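Local coordinates for Tlr1174 protein (Synechococcus elongatus, PDB 2OZT) that catalyses the divalent-metal-dependent dehydration of a hydroxycyclohexadiene carboxylate to 2-succinylbenzoate, a step on the way to phylloquinone, at residues I9-L14 with W25-G30; Y32-D37 with R317-L322; I47-G52 with L84-F89; E275-R280 with R304-L309. All blocks are in the same frame, centred on the assembly; numbering follows the deposited sequence.

Contact 1: residues I9-L14 with W25-G30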
loop_
_atom_site.group_PDB
_atom_site.type_symbol
_atom_site.label_atom_id
_atom_site.label_comp_id
_atom_site.label_asym_id
_atom_site.label_seq_id
_atom_site.Cartn_x
_atom_site.Cartn_y
_atom_site.Cartn_z
ATOM N N ILE A 9 -4.928 -7.144 20.415
ATOM C CA ILE A 9 -5.098 -5.811 19.809
ATOM C C ILE A 9 -3.882 -4.960 20.095
ATOM O O ILE A 9 -3.228 -5.118 21.128
ATOM C CB ILE A 9 -6.357 -5.139 20.337
ATOM C CG1 ILE A 9 -6.817 -4.069 19.335
ATOM C CG2 ILE A 9 -6.117 -4.521 21.736
ATOM C CD1 ILE A 9 -8.216 -3.494 19.611
ATOM N N TYR A 10 -3.593 -4.045 19.159
ATOM C CA TYR A 10 -2.609 -2.977 19.379
ATOM C C TYR A 10 -3.206 -1.651 18.992
ATOM O O TYR A 10 -4.088 -1.621 18.184
ATOM C CB TYR A 10 -1.311 -3.253 18.606
ATOM C CG TYR A 10 -1.321 -3.014 17.099
ATOM C CD1 TYR A 10 -1.230 -1.727 16.576
ATOM C CD2 TYR A 10 -1.389 -4.083 16.212
ATOM C CE1 TYR A 10 -1.182 -1.505 15.214
ATOM C CE2 TYR A 10 -1.331 -3.875 14.820
ATOM C CZ TYR A 10 -1.233 -2.581 14.330
ATOM O OH TYR A 10 -1.165 -2.369 12.962
ATOM N N GLU A 11 -2.758 -0.567 19.637
ATOM C CA GLU A 11 -3.163 0.797 19.239
ATOM C C GLU A 11 -1.924 1.658 19.439
ATOM O O GLU A 11 -1.596 2.011 20.580
ATOM C CB GLU A 11 -4.365 1.296 20.069
ATOM C CG GLU A 11 -4.808 2.765 19.811
ATOM C CD GLU A 11 -6.327 2.983 19.957
ATOM O OE1 GLU A 11 -6.867 3.152 21.084
ATOM O OE2 GLU A 11 -7.003 3.013 18.916
ATOM N N GLU A 12 -1.237 1.978 18.337
ATOM C CA GLU A 12 0.094 2.582 18.340
ATOM C C GLU A 12 0.062 4.041 17.850
ATOM O O GLU A 12 -0.357 4.326 16.738
ATOM C CB GLU A 12 1.031 1.735 17.464
ATOM C CG GLU A 12 2.473 2.160 17.477
ATOM C CD GLU A 12 3.333 1.358 16.534
ATOM O OE1 GLU A 12 3.084 0.123 16.374
ATOM O OE2 GLU A 12 4.270 1.969 15.964
ATOM N N PRO A 13 0.478 4.991 18.701
ATOM C CA PRO A 13 0.535 6.358 18.207
ATOM C C PRO A 13 1.445 6.521 16.976
ATOM O O PRO A 13 2.506 5.887 16.874
ATOM C CB PRO A 13 1.123 7.124 19.412
ATOM C CG PRO A 13 0.653 6.292 20.609
ATOM C CD PRO A 13 0.845 4.893 20.131
ATOM N N LEU A 14 1.045 7.394 16.059
ATOM C CA LEU A 14 1.889 7.680 14.899
ATOM C C LEU A 14 3.083 8.477 15.407
ATOM O O LEU A 14 2.996 9.109 16.481
ATOM C CB LEU A 14 1.113 8.445 13.830
ATOM C CG LEU A 14 -0.056 7.693 13.149
ATOM C CD1 LEU A 14 -0.719 8.529 12.075
ATOM C CD2 LEU A 14 0.469 6.371 12.510
ATOM N N TRP A 25 -5.017 11.932 11.325
ATOM C CA TRP A 25 -4.741 10.613 11.917
ATOM C C TRP A 25 -3.747 10.766 13.080
ATOM O O TRP A 25 -2.732 11.452 12.921
ATOM C CB TRP A 25 -4.091 9.695 10.864
ATOM C CG TRP A 25 -4.926 9.344 9.633
ATOM C CD1 TRP A 25 -5.273 10.178 8.598
ATOM C CD2 TRP A 25 -5.477 8.056 9.306
ATOM N NE1 TRP A 25 -6.025 9.490 7.663
ATOM C CE2 TRP A 25 -6.161 8.189 8.073
ATOM C CE3 TRP A 25 -5.470 6.807 9.945
ATOM C CZ2 TRP A 25 -6.829 7.114 7.462
ATOM C CZ3 TRP A 25 -6.136 5.750 9.348
ATOM C CH2 TRP A 25 -6.805 5.910 8.111
ATOM N N ARG A 26 -4.005 10.129 14.227
ATOM C CA ARG A 26 -3.055 10.198 15.360
ATOM C C ARG A 26 -2.500 8.850 15.859
ATOM O O ARG A 26 -1.535 8.796 16.622
ATOM C CB ARG A 26 -3.674 10.992 16.515
ATOM C CG ARG A 26 -3.949 12.433 16.099
ATOM C CD ARG A 26 -4.792 13.210 17.107
ATOM N NE ARG A 26 -5.194 14.497 16.533
ATOM C CZ ARG A 26 -4.369 15.524 16.319
ATOM N NH1 ARG A 26 -3.077 15.441 16.634
ATOM N NH2 ARG A 26 -4.839 16.641 15.783
ATOM N N SER A 27 -3.086 7.759 15.375
ATOM C CA SER A 27 -2.687 6.449 15.825
ATOM C C SER A 27 -3.127 5.452 14.763
ATOM O O SER A 27 -3.905 5.798 13.871
ATOM C CB SER A 27 -3.389 6.107 17.146
ATOM O OG SER A 27 -4.773 5.923 16.938
ATOM N N ARG A 28 -2.570 4.245 14.852
ATOM C CA ARG A 28 -3.028 3.089 14.050
ATOM C C ARG A 28 -3.304 1.952 15.006
ATOM O O ARG A 28 -2.542 1.756 15.938
ATOM C CB ARG A 28 -1.957 2.622 13.040
ATOM C CG ARG A 28 -1.961 3.430 11.744
ATOM C CD ARG A 28 -3.111 2.954 10.914
ATOM N NE ARG A 28 -2.822 1.788 10.066
ATOM C CZ ARG A 28 -3.706 0.833 9.747
ATOM N NH1 ARG A 28 -3.356 -0.090 8.847
ATOM N NH2 ARG A 28 -4.901 0.779 10.339
ATOM N N SER A 29 -4.362 1.195 14.732
ATOM C CA SER A 29 -4.727 0.022 15.555
ATOM C C SER A 29 -4.761 -1.206 14.651
ATOM O O SER A 29 -4.896 -1.099 13.427
ATOM C CB SER A 29 -6.085 0.233 16.190
ATOM O OG SER A 29 -6.010 1.320 17.115
ATOM N N GLY A 30 -4.664 -2.381 15.274
ATOM C CA GLY A 30 -4.745 -3.652 14.513
ATOM C C GLY A 30 -4.673 -4.803 15.461
ATOM O O GLY A 30 -4.813 -4.633 16.685
#
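The antiparallel beta hairpin that opens the N-terminal capping domain brings Tyr10 against Gly30 and Glu12 against Arg28, joining strands 3-20 and 23-36. Two hydrogen-bonded pairs carry the backbone. Tyr10 N reaches Gly30 O at 2.8 Å, answered by Gly30 N to Tyr10 O at 3.1 Å. Glu12 N gives to Arg28 O at 2.7 Å, with Arg28 N returning to Glu12 O at 2.9 Å. Beyond the proline, Leu14 N adds a further bond to Arg26 O at 3.0 Å.

On the face that holds Tyr10, Glu12 and Arg28, the tyrosine ring lies flat over the facing strand. Its CG sits between the backbone N and the carbonyl carbon (chi1 76°), which starts the side chain over Gly30. Gly30 N lies 3.4 Å above the Tyr10 ring plane, over its centre, while Gly30 CA makes a CH-pi contact 3.8 Å from the Tyr10 ring centroid. The ring fits because glycine has no CB, and one here would run into Tyr10 CE2. Further along, Leu14 CD2 meets Arg28 CG at 3.9 Å, touching the arginine near its root.

Arg28 bends at both chi2 and chi3, and its buried guanidinium is received by carbonyl oxygens of Ala48, Pro49, Ala273 and Leu274. Tyr10 OH is hydrogen-bonded to Glu46 and Arg304, and Glu12 OE1 forms a salt bridge with Arg304. The chemistry therefore has two layers: main-chain bonds zip the hairpin, whereas the polar ends on this face bind it to the next strand, to nearby loops and to the end of the barrel.

Contact 2: residues Y32-D37 with R317-L322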
loop_
_atom_site.group_PDB
_atom_site.type_symbol
_atom_site.label_atom_id
_atom_site.label_comp_id
_atom_site.label_asym_id
_atom_site.label_seq_id
_atom_site.Cartn_x
_atom_site.Cartn_y
_atom_site.Cartn_z
ATOM N N TYR A 32 -2.358 -8.389 16.295
ATOM C CA TYR A 32 -1.250 -9.350 16.056
ATOM C C TYR A 32 -1.687 -10.760 16.383
ATOM O O TYR A 32 -2.359 -10.994 17.385
ATOM C CB TYR A 32 -0.034 -9.022 16.906
ATOM C CG TYR A 32 0.583 -7.681 16.602
ATOM C CD1 TYR A 32 0.850 -7.304 15.293
ATOM C CD2 TYR A 32 0.903 -6.787 17.619
ATOM C CE1 TYR A 32 1.393 -6.090 15.003
ATOM C CE2 TYR A 32 1.476 -5.542 17.331
ATOM C CZ TYR A 32 1.740 -5.226 16.015
ATOM O OH TYR A 32 2.302 -3.991 15.711
ATOM N N LEU A 33 -1.284 -11.691 15.514
ATOM C CA LEU A 33 -1.561 -13.121 15.690
ATOM C C LEU A 33 -0.262 -13.819 16.022
ATOM O O LEU A 33 0.758 -13.542 15.419
ATOM C CB LEU A 33 -2.031 -13.758 14.384
ATOM C CG LEU A 33 -3.304 -13.153 13.792
ATOM C CD1 LEU A 33 -3.591 -13.732 12.412
ATOM C CD2 LEU A 33 -4.513 -13.319 14.674
ATOM N N ARG A 34 -0.349 -14.756 16.978
ATOM C CA ARG A 34 0.802 -15.636 17.310
ATOM C C ARG A 34 0.350 -17.080 17.250
ATOM O O ARG A 34 -0.560 -17.445 17.975
ATOM C CB ARG A 34 1.328 -15.276 18.686
ATOM C CG ARG A 34 2.560 -16.152 19.108
ATOM C CD ARG A 34 2.972 -15.814 20.523
ATOM N NE ARG A 34 4.216 -16.481 20.986
ATOM C CZ ARG A 34 4.273 -17.720 21.469
ATOM N NH1 ARG A 34 3.207 -18.511 21.514
ATOM N NH2 ARG A 34 5.460 -18.194 21.861
ATOM N N LEU A 35 1.034 -17.885 16.409
ATOM C CA LEU A 35 0.658 -19.273 16.116
ATOM C C LEU A 35 1.779 -20.143 16.672
ATOM O O LEU A 35 2.920 -19.769 16.598
ATOM C CB LEU A 35 0.549 -19.466 14.603
ATOM C CG LEU A 35 -0.825 -19.206 13.989
ATOM C CD1 LEU A 35 -1.322 -17.766 14.268
ATOM C CD2 LEU A 35 -0.808 -19.507 12.485
ATOM N N GLU A 36 1.431 -21.270 17.296
ATOM C CA GLU A 36 2.490 -22.152 17.799
ATOM C C GLU A 36 2.089 -23.590 17.573
ATOM O O GLU A 36 0.976 -23.986 17.900
ATOM C CB GLU A 36 2.750 -21.873 19.268
ATOM C CG GLU A 36 3.943 -22.708 19.878
ATOM C CD GLU A 36 4.282 -22.345 21.305
ATOM O OE1 GLU A 36 3.868 -21.283 21.811
ATOM O OE2 GLU A 36 5.006 -23.137 21.973
ATOM N N ASP A 37 3.004 -24.368 16.994
ATOM C CA ASP A 37 2.701 -25.793 16.809
ATOM C C ASP A 37 3.117 -26.624 18.024
ATOM O O ASP A 37 3.699 -26.108 18.995
ATOM C CB ASP A 37 3.284 -26.338 15.483
ATOM C CG ASP A 37 4.807 -26.363 15.444
ATOM O OD1 ASP A 37 5.491 -26.284 16.498
ATOM O OD2 ASP A 37 5.389 -26.481 14.333
ATOM N N ARG A 317 9.718 -10.223 21.405
ATOM C CA ARG A 317 9.730 -8.940 22.141
ATOM C C ARG A 317 8.507 -8.093 21.814
ATOM O O ARG A 317 7.882 -7.512 22.712
ATOM C CB ARG A 317 10.988 -8.118 21.838
ATOM C CG ARG A 317 12.292 -8.605 22.503
ATOM C CD ARG A 317 13.428 -7.582 22.326
ATOM N NE ARG A 317 14.525 -8.085 21.487
ATOM C CZ ARG A 317 14.818 -7.668 20.254
ATOM N NH1 ARG A 317 15.841 -8.219 19.608
ATOM N NH2 ARG A 317 14.099 -6.718 19.654
ATOM N N LEU A 318 8.159 -8.027 20.523
ATOM C CA LEU A 318 7.051 -7.192 20.074
ATOM C C LEU A 318 5.783 -7.741 20.713
ATOM O O LEU A 318 4.996 -6.995 21.296
ATOM C CB LEU A 318 6.956 -7.228 18.538
ATOM C CG LEU A 318 6.124 -6.190 17.797
ATOM C CD1 LEU A 318 6.538 -4.749 18.158
ATOM C CD2 LEU A 318 6.329 -6.380 16.325
ATOM N N TRP A 319 5.613 -9.058 20.637
ATOM C CA TRP A 319 4.443 -9.723 21.196
ATOM C C TRP A 319 4.348 -9.515 22.716
ATOM O O TRP A 319 3.276 -9.189 23.229
ATOM C CB TRP A 319 4.484 -11.221 20.849
ATOM C CG TRP A 319 3.366 -12.027 21.448
ATOM C CD1 TRP A 319 3.432 -12.829 22.573
ATOM C CD2 TRP A 319 2.031 -12.134 20.970
ATOM N NE1 TRP A 319 2.211 -13.389 22.823
ATOM C CE2 TRP A 319 1.328 -12.988 21.854
ATOM C CE3 TRP A 319 1.334 -11.571 19.872
ATOM C CZ2 TRP A 319 -0.017 -13.315 21.678
ATOM C CZ3 TRP A 319 -0.000 -11.907 19.706
ATOM C CH2 TRP A 319 -0.652 -12.788 20.589
ATOM N N GLU A 320 5.455 -9.717 23.421
ATOM C CA GLU A 320 5.438 -9.656 24.893
ATOM C C GLU A 320 5.237 -8.234 25.416
ATOM O O GLU A 320 4.663 -8.032 26.492
ATOM C CB GLU A 320 6.709 -10.299 25.451
ATOM C CG GLU A 320 6.630 -11.815 25.347
ATOM C CD GLU A 320 7.924 -12.539 25.662
ATOM O OE1 GLU A 320 8.962 -11.876 25.876
ATOM O OE2 GLU A 320 7.893 -13.790 25.683
ATOM N N ARG A 321 5.683 -7.262 24.631
ATOM C CA ARG A 321 5.529 -5.843 24.940
ATOM C C ARG A 321 4.061 -5.473 25.119
ATOM O O ARG A 321 3.756 -4.434 25.709
ATOM C CB ARG A 321 6.144 -5.018 23.813
ATOM C CG ARG A 321 6.706 -3.665 24.191
ATOM C CD ARG A 321 7.867 -3.273 23.241
ATOM N NE ARG A 321 7.445 -3.148 21.843
ATOM C CZ ARG A 321 6.994 -2.023 21.287
ATOM N NH1 ARG A 321 6.900 -0.908 22.005
ATOM N NH2 ARG A 321 6.635 -2.010 20.010
ATOM N N LEU A 322 3.159 -6.327 24.618
ATOM C CA LEU A 322 1.713 -6.102 24.718
ATOM C C LEU A 322 1.127 -6.619 26.038
ATOM O O LEU A 322 1.808 -7.315 26.808
ATOM C CB LEU A 322 0.960 -6.687 23.504
ATOM C CG LEU A 322 0.937 -5.787 22.250
ATOM C CD1 LEU A 322 2.120 -6.001 21.354
ATOM C CD2 LEU A 322 -0.308 -6.008 21.433
#
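Trp319 against Tyr32 and Arg34 is a helix-on-sheet packing contact, in which the C-terminal helix 312-320 lies against strand 23-36 of the capping domain. The indole carries it. With CG anti to the backbone N (chi1 176°), the Trp319 side chain leaves the helix toward the strand, where the extended Arg34 chain crosses one face of the ring system at about a right angle. Arg34 CD makes a CH-pi contact 3.5 Å from the centroid of the Trp319 five-membered ring, only 13° off the ring normal. Arg34 CB rests over the six-membered ring, 3.7 Å from Trp319 CH2. The guanidinium beyond is at best a weak cation-pi partner; its NH1 instead forms a salt bridge with Glu36 OE1 at 2.9 Å, and its NH2 one with Glu316 of helix 312-320.

At the indole's edge, near its plane, Tyr32 O lies 3.4 Å from Trp319 CZ3. An alanine in place of Trp319 would probably leave the aliphatic part of Arg34 without the flat surface it lies on and open a gap beside the Tyr32 carbonyl. Leu322 CD1 meets the edge of the Tyr32 ring at CD2, 4.0 Å away.

Helix 312-320 thus covers the side of the sheet that bears Tyr32 and Arg34, where the Tyr32 ring stacks on Tyr10 of strand 3-20. Leu33 and Leu35 point to the other side and pack on Phe91, Ala94 and Trp95 of helix 85-97.

Contact 3: residues I47-G52 with L84-F89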
loop_
_atom_site.group_PDB
_atom_site.type_symbol
_atom_site.label_atom_id
_atom_site.label_comp_id
_atom_site.label_asym_id
_atom_site.label_seq_id
_atom_site.Cartn_x
_atom_site.Cartn_y
_atom_site.Cartn_z
ATOM N N ILE A 47 -3.146 -8.124 11.278
ATOM C CA ILE A 47 -4.407 -7.710 10.625
ATOM C C ILE A 47 -4.634 -6.238 10.950
ATOM O O ILE A 47 -4.874 -5.870 12.105
ATOM C CB ILE A 47 -5.595 -8.497 11.211
ATOM C CG1 ILE A 47 -5.345 -10.017 11.044
ATOM C CG2 ILE A 47 -6.927 -8.109 10.628
ATOM C CD1 ILE A 47 -6.375 -10.909 11.764
ATOM N N ALA A 48 -4.528 -5.372 9.935
ATOM C CA ALA A 48 -4.628 -3.935 10.169
ATOM C C ALA A 48 -5.403 -3.226 9.058
ATOM O O ALA A 48 -4.806 -2.452 8.310
ATOM C CB ALA A 48 -3.204 -3.349 10.277
ATOM N N PRO A 49 -6.721 -3.419 8.969
ATOM C CA PRO A 49 -7.469 -2.664 7.971
ATOM C C PRO A 49 -7.321 -1.153 8.234
ATOM O O PRO A 49 -7.067 -0.712 9.387
ATOM C CB PRO A 49 -8.902 -3.114 8.182
ATOM C CG PRO A 49 -8.960 -3.571 9.663
ATOM C CD PRO A 49 -7.592 -4.242 9.826
ATOM N N LEU A 50 -7.394 -0.371 7.165
ATOM C CA LEU A 50 -7.149 1.061 7.278
ATOM C C LEU A 50 -8.495 1.801 7.193
ATOM O O LEU A 50 -9.207 1.638 6.224
ATOM C CB LEU A 50 -6.199 1.486 6.143
ATOM C CG LEU A 50 -5.634 2.914 6.131
ATOM C CD1 LEU A 50 -4.771 3.178 7.347
ATOM C CD2 LEU A 50 -4.807 3.111 4.868
ATOM N N PRO A 51 -8.886 2.529 8.272
ATOM C CA PRO A 51 -10.176 3.223 8.280
ATOM C C PRO A 51 -10.387 4.064 7.014
ATOM O O PRO A 51 -9.501 4.846 6.628
ATOM C CB PRO A 51 -10.067 4.126 9.521
ATOM C CG PRO A 51 -9.238 3.264 10.516
ATOM C CD PRO A 51 -8.152 2.735 9.540
ATOM N N GLY A 52 -11.542 3.865 6.391
ATOM C CA GLY A 52 -11.883 4.602 5.183
ATOM C C GLY A 52 -11.562 3.856 3.910
ATOM O O GLY A 52 -12.120 4.175 2.867
ATOM N N LEU A 84 -13.420 -9.768 4.613
ATOM C CA LEU A 84 -12.387 -9.364 5.599
ATOM C C LEU A 84 -10.971 -9.641 5.033
ATOM O O LEU A 84 -10.238 -10.524 5.523
ATOM C CB LEU A 84 -12.563 -10.152 6.894
ATOM C CG LEU A 84 -13.939 -10.025 7.573
ATOM C CD1 LEU A 84 -14.026 -10.977 8.796
ATOM C CD2 LEU A 84 -14.240 -8.574 7.951
ATOM N N PRO A 85 -10.583 -8.919 3.983
ATOM C CA PRO A 85 -9.301 -9.241 3.326
ATOM C C PRO A 85 -8.064 -9.006 4.176
ATOM O O PRO A 85 -7.093 -9.758 4.044
ATOM C CB PRO A 85 -9.279 -8.330 2.095
ATOM C CG PRO A 85 -10.247 -7.212 2.423
ATOM C CD PRO A 85 -11.328 -7.848 3.302
ATOM N N ALA A 86 -8.064 -8.001 5.055
ATOM C CA ALA A 86 -6.912 -7.862 5.971
ATOM C C ALA A 86 -6.779 -9.078 6.912
ATOM O O ALA A 86 -5.663 -9.490 7.213
ATOM C CB ALA A 86 -6.979 -6.514 6.748
ATOM N N ALA A 87 -7.926 -9.599 7.362
ATOM C CA ALA A 87 -7.886 -10.841 8.163
ATOM C C ALA A 87 -7.344 -12.010 7.346
ATOM O O ALA A 87 -6.528 -12.787 7.873
ATOM C CB ALA A 87 -9.276 -11.152 8.710
ATOM N N GLN A 88 -7.780 -12.150 6.091
ATOM C CA GLN A 88 -7.211 -13.162 5.196
ATOM C C GLN A 88 -5.688 -13.012 5.101
ATOM O O GLN A 88 -4.936 -14.000 5.192
ATOM C CB GLN A 88 -7.822 -13.117 3.803
ATOM C CG GLN A 88 -9.335 -13.372 3.713
ATOM C CD GLN A 88 -9.829 -13.223 2.268
ATOM O OE1 GLN A 88 -9.637 -12.173 1.616
ATOM N NE2 GLN A 88 -10.518 -14.252 1.781
ATOM N N PHE A 89 -5.197 -11.794 4.916
ATOM C CA PHE A 89 -3.749 -11.573 4.846
ATOM C C PHE A 89 -3.081 -11.968 6.149
ATOM O O PHE A 89 -2.056 -12.688 6.162
ATOM C CB PHE A 89 -3.462 -10.081 4.561
ATOM C CG PHE A 89 -2.036 -9.667 4.817
ATOM C CD1 PHE A 89 -1.060 -9.803 3.849
ATOM C CD2 PHE A 89 -1.645 -9.156 6.068
ATOM C CE1 PHE A 89 0.243 -9.387 4.057
ATOM C CE2 PHE A 89 -0.321 -8.754 6.299
ATOM C CZ PHE A 89 0.632 -8.866 5.298
#
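Ile47, at the end of strand 42-47, and Pro49, in the loop that follows, form a shallow hollow that receives the first turn of helix 85-97 at Ala86. The contact thus joins the edge of the sheet to a helix within the N-terminal capping domain, the Ala86 side chain lying about 9 Å from that of Lys245, the predicted proton acceptor. The methyl of Ala86 is the bump. Its CB lies 3.8 Å from Pro49 N and 3.9 Å from Pro49 CD, so it rests where the proline ring joins the main chain. On the Ile47 side the same Ala86 CB comes within 4.2 Å of Ile47 CG2, and Ala48 contributes chiefly backbone to the hollow between them.

The fit also works in reverse. Ile47 places CG1 anti to its own carbonyl carbon (chi1 -57°) and CG2 anti to its backbone N, and both branches lie against the helix backbone at Ala86 and Ala87. CG2 settles on the peptide link between the two alanines, with Ile47 CG2 at 3.8 Å from Ala86 C and 3.7 Å from Ala87 N. The other branch continues to Ile47 CD1, which lies beside Ala87 at 4.2 Å from its CB. With only methyls at Ala86 and Ala87, the backbones draw close, the CA atoms of Ile47 and Ala86 being 5.3 Å apart.

No hydrogen bond spans the two segments; the N-H groups of Ala86 and Ala87 at the helix start donate to Glu56 instead. The join itself consequently depends on shape and the burial of small apolar groups, with the directional bonding left to Glu56 beside it.

Contact 4: residues E275-R280 with R304-L309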
loop_
_atom_site.group_PDB
_atom_site.type_symbol
_atom_site.label_atom_id
_atom_site.label_comp_id
_atom_site.label_asym_id
_atom_site.label_seq_id
_atom_site.Cartn_x
_atom_site.Cartn_y
_atom_site.Cartn_z
ATOM N N GLU A 275 1.111 -0.044 8.196
ATOM C CA GLU A 275 1.048 -1.261 9.006
ATOM C C GLU A 275 2.330 -1.386 9.836
ATOM O O GLU A 275 3.286 -0.639 9.654
ATOM C CB GLU A 275 0.826 -2.505 8.108
ATOM C CG GLU A 275 1.942 -2.792 7.129
ATOM C CD GLU A 275 2.033 -1.786 5.979
ATOM O OE1 GLU A 275 2.900 -0.891 6.056
ATOM O OE2 GLU A 275 1.271 -1.938 5.011
ATOM N N GLY A 276 2.366 -2.366 10.749
ATOM C CA GLY A 276 3.531 -2.488 11.619
ATOM C C GLY A 276 4.565 -3.446 11.050
ATOM O O GLY A 276 4.444 -3.918 9.894
ATOM N N ALA A 277 5.600 -3.723 11.856
ATOM C CA ALA A 277 6.743 -4.501 11.397
ATOM C C ALA A 277 6.411 -5.957 11.059
ATOM O O ALA A 277 7.048 -6.546 10.167
ATOM C CB ALA A 277 7.828 -4.465 12.469
ATOM N N ILE A 278 5.428 -6.540 11.725
ATOM C CA ILE A 278 5.065 -7.924 11.397
ATOM C C ILE A 278 4.523 -7.986 9.957
ATOM O O ILE A 278 5.007 -8.733 9.130
ATOM C CB ILE A 278 4.115 -8.519 12.424
ATOM C CG1 ILE A 278 4.907 -8.707 13.724
ATOM C CG2 ILE A 278 3.514 -9.823 11.913
ATOM C CD1 ILE A 278 4.011 -9.185 14.935
ATOM N N ALA A 279 3.559 -7.112 9.646
ATOM C CA ALA A 279 2.996 -7.081 8.290
ATOM C C ALA A 279 4.032 -6.653 7.272
ATOM O O ALA A 279 4.112 -7.228 6.202
ATOM C CB ALA A 279 1.824 -6.063 8.264
ATOM N N ARG A 280 4.805 -5.608 7.586
ATOM C CA ARG A 280 5.803 -5.123 6.580
ATOM C C ARG A 280 6.818 -6.229 6.270
ATOM O O ARG A 280 7.159 -6.419 5.107
ATOM C CB ARG A 280 6.552 -3.865 7.039
ATOM C CG ARG A 280 5.659 -2.688 7.078
ATOM C CD ARG A 280 6.351 -1.319 6.961
ATOM N NE ARG A 280 5.406 -0.366 7.535
ATOM C CZ ARG A 280 5.670 0.880 7.930
ATOM N NH1 ARG A 280 6.898 1.408 7.774
ATOM N NH2 ARG A 280 4.688 1.594 8.468
ATOM N N ARG A 304 4.722 6.215 10.449
ATOM C CA ARG A 304 4.865 4.950 11.169
ATOM C C ARG A 304 6.105 4.210 10.763
ATOM O O ARG A 304 6.180 3.602 9.703
ATOM C CB ARG A 304 3.641 4.054 11.023
ATOM C CG ARG A 304 3.778 2.790 11.856
ATOM C CD ARG A 304 2.482 2.004 11.889
ATOM N NE ARG A 304 2.585 0.900 12.852
ATOM C CZ ARG A 304 1.610 0.024 13.095
ATOM N NH1 ARG A 304 0.511 -0.010 12.368
ATOM N NH2 ARG A 304 1.808 -0.947 13.985
ATOM N N SER A 305 7.073 4.262 11.656
ATOM C CA SER A 305 8.306 3.577 11.480
ATOM C C SER A 305 8.095 2.128 11.903
ATOM O O SER A 305 7.521 1.848 12.961
ATOM C CB SER A 305 9.372 4.286 12.335
ATOM O OG SER A 305 10.526 3.496 12.435
ATOM N N ALA A 306 8.555 1.214 11.068
ATOM C CA ALA A 306 8.373 -0.212 11.348
ATOM C C ALA A 306 9.533 -0.982 10.744
ATOM O O ALA A 306 9.433 -1.580 9.663
ATOM C CB ALA A 306 7.027 -0.685 10.796
ATOM N N PRO A 307 10.685 -0.926 11.410
ATOM C CA PRO A 307 11.856 -1.626 10.892
ATOM C C PRO A 307 11.601 -3.127 10.725
ATOM O O PRO A 307 10.940 -3.758 11.567
ATOM C CB PRO A 307 12.919 -1.353 11.971
ATOM C CG PRO A 307 12.458 -0.003 12.565
ATOM C CD PRO A 307 10.978 -0.175 12.649
ATOM N N LEU A 308 12.096 -3.687 9.626
ATOM C CA LEU A 308 11.886 -5.105 9.378
ATOM C C LEU A 308 12.492 -5.962 10.487
ATOM O O LEU A 308 13.556 -5.615 11.041
ATOM C CB LEU A 308 12.417 -5.528 8.011
ATOM C CG LEU A 308 11.935 -4.688 6.821
ATOM C CD1 LEU A 308 12.374 -5.364 5.560
ATOM C CD2 LEU A 308 10.405 -4.511 6.835
ATOM N N LEU A 309 11.817 -7.059 10.787
ATOM C CA LEU A 309 12.203 -7.965 11.859
ATOM C C LEU A 309 13.178 -9.014 11.346
ATOM O O LEU A 309 12.861 -9.763 10.431
ATOM C CB LEU A 309 10.947 -8.619 12.417
ATOM C CG LEU A 309 9.955 -7.602 13.015
ATOM C CD1 LEU A 309 8.609 -8.274 13.221
ATOM C CD2 LEU A 309 10.449 -7.062 14.320
#
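Ala277 sits at the apolar centre, its methyl lodged between Ala306 and Leu309. Ala277 CB lies 4.2 Å from Ala306 CB and 3.8 Å from Leu309 CG. Next to it, the Ile278 and Leu309 side chains cross obliquely, Ile278 CG1 being 3.8 Å from Leu309 CD1, and one turn further along the helix Arg280 CB touches Leu308 CD2 at 3.9 Å.

The transition to polar contacts comes at Arg280, whose chain runs extended from CG to NE. Ala306 CB rests over the centre of its guanidinium, 3.5 Å above the plane. At the edge of that group, Arg280 NH2 gives a hydrogen bond of 2.8 Å to Arg304 O, the donor standing above the carbonyl plane, with a weak second bond from NH1 to the same oxygen. Arg280 NE meets Glu275 OE1 in a salt bridge at 3.0 Å whose hydrogen bond is weak; OE1 also bonds to Ser272 OG. A methionine in place of Arg280 would probably leave Arg304 O without these two donors and Glu275 without its salt bridge to this arginine.

Arg304, its CG anti to the backbone N (chi1 -176°), lays its guanidinium flat on the Glu275-Gly276 peptide, with Gly276 N 3.3 Å from the plane and over its centre. Besides its salt bridge to Glu12 of the hairpin, it donates from NH1 to Leu274 O.

Gly276 is the N-cap of helix 277-290, which follows barrel strand 268-270, while Glu46 of the capping domain accepts from Gly276 N and Ala279 N. Such a seam between a TIM-type barrel and its N-terminal capping domain characterises the enolase superfamily; here it passes close to Lys245, the predicted proton acceptor.

From the N terminus, contact 1 closes first, folding the opening hairpin of the capping domain. Contact 2 begins on the same second strand, but its partner is the C-terminal helix, so it closes a loop of nearly the whole chain. Inside that loop lie contact 3, which brings helix 85-97 onto the end of the third strand, and contact 4, which returns the 304-309 loop to the start of helix 277-290. Contacts 3 and 4 follow one another in series, and none of the four cross. Contacts 2 and 3 pack helices 312-320 and 85-97 on the capping sheet; contact 4 is tied to it through Arg304, which reaches contact 1.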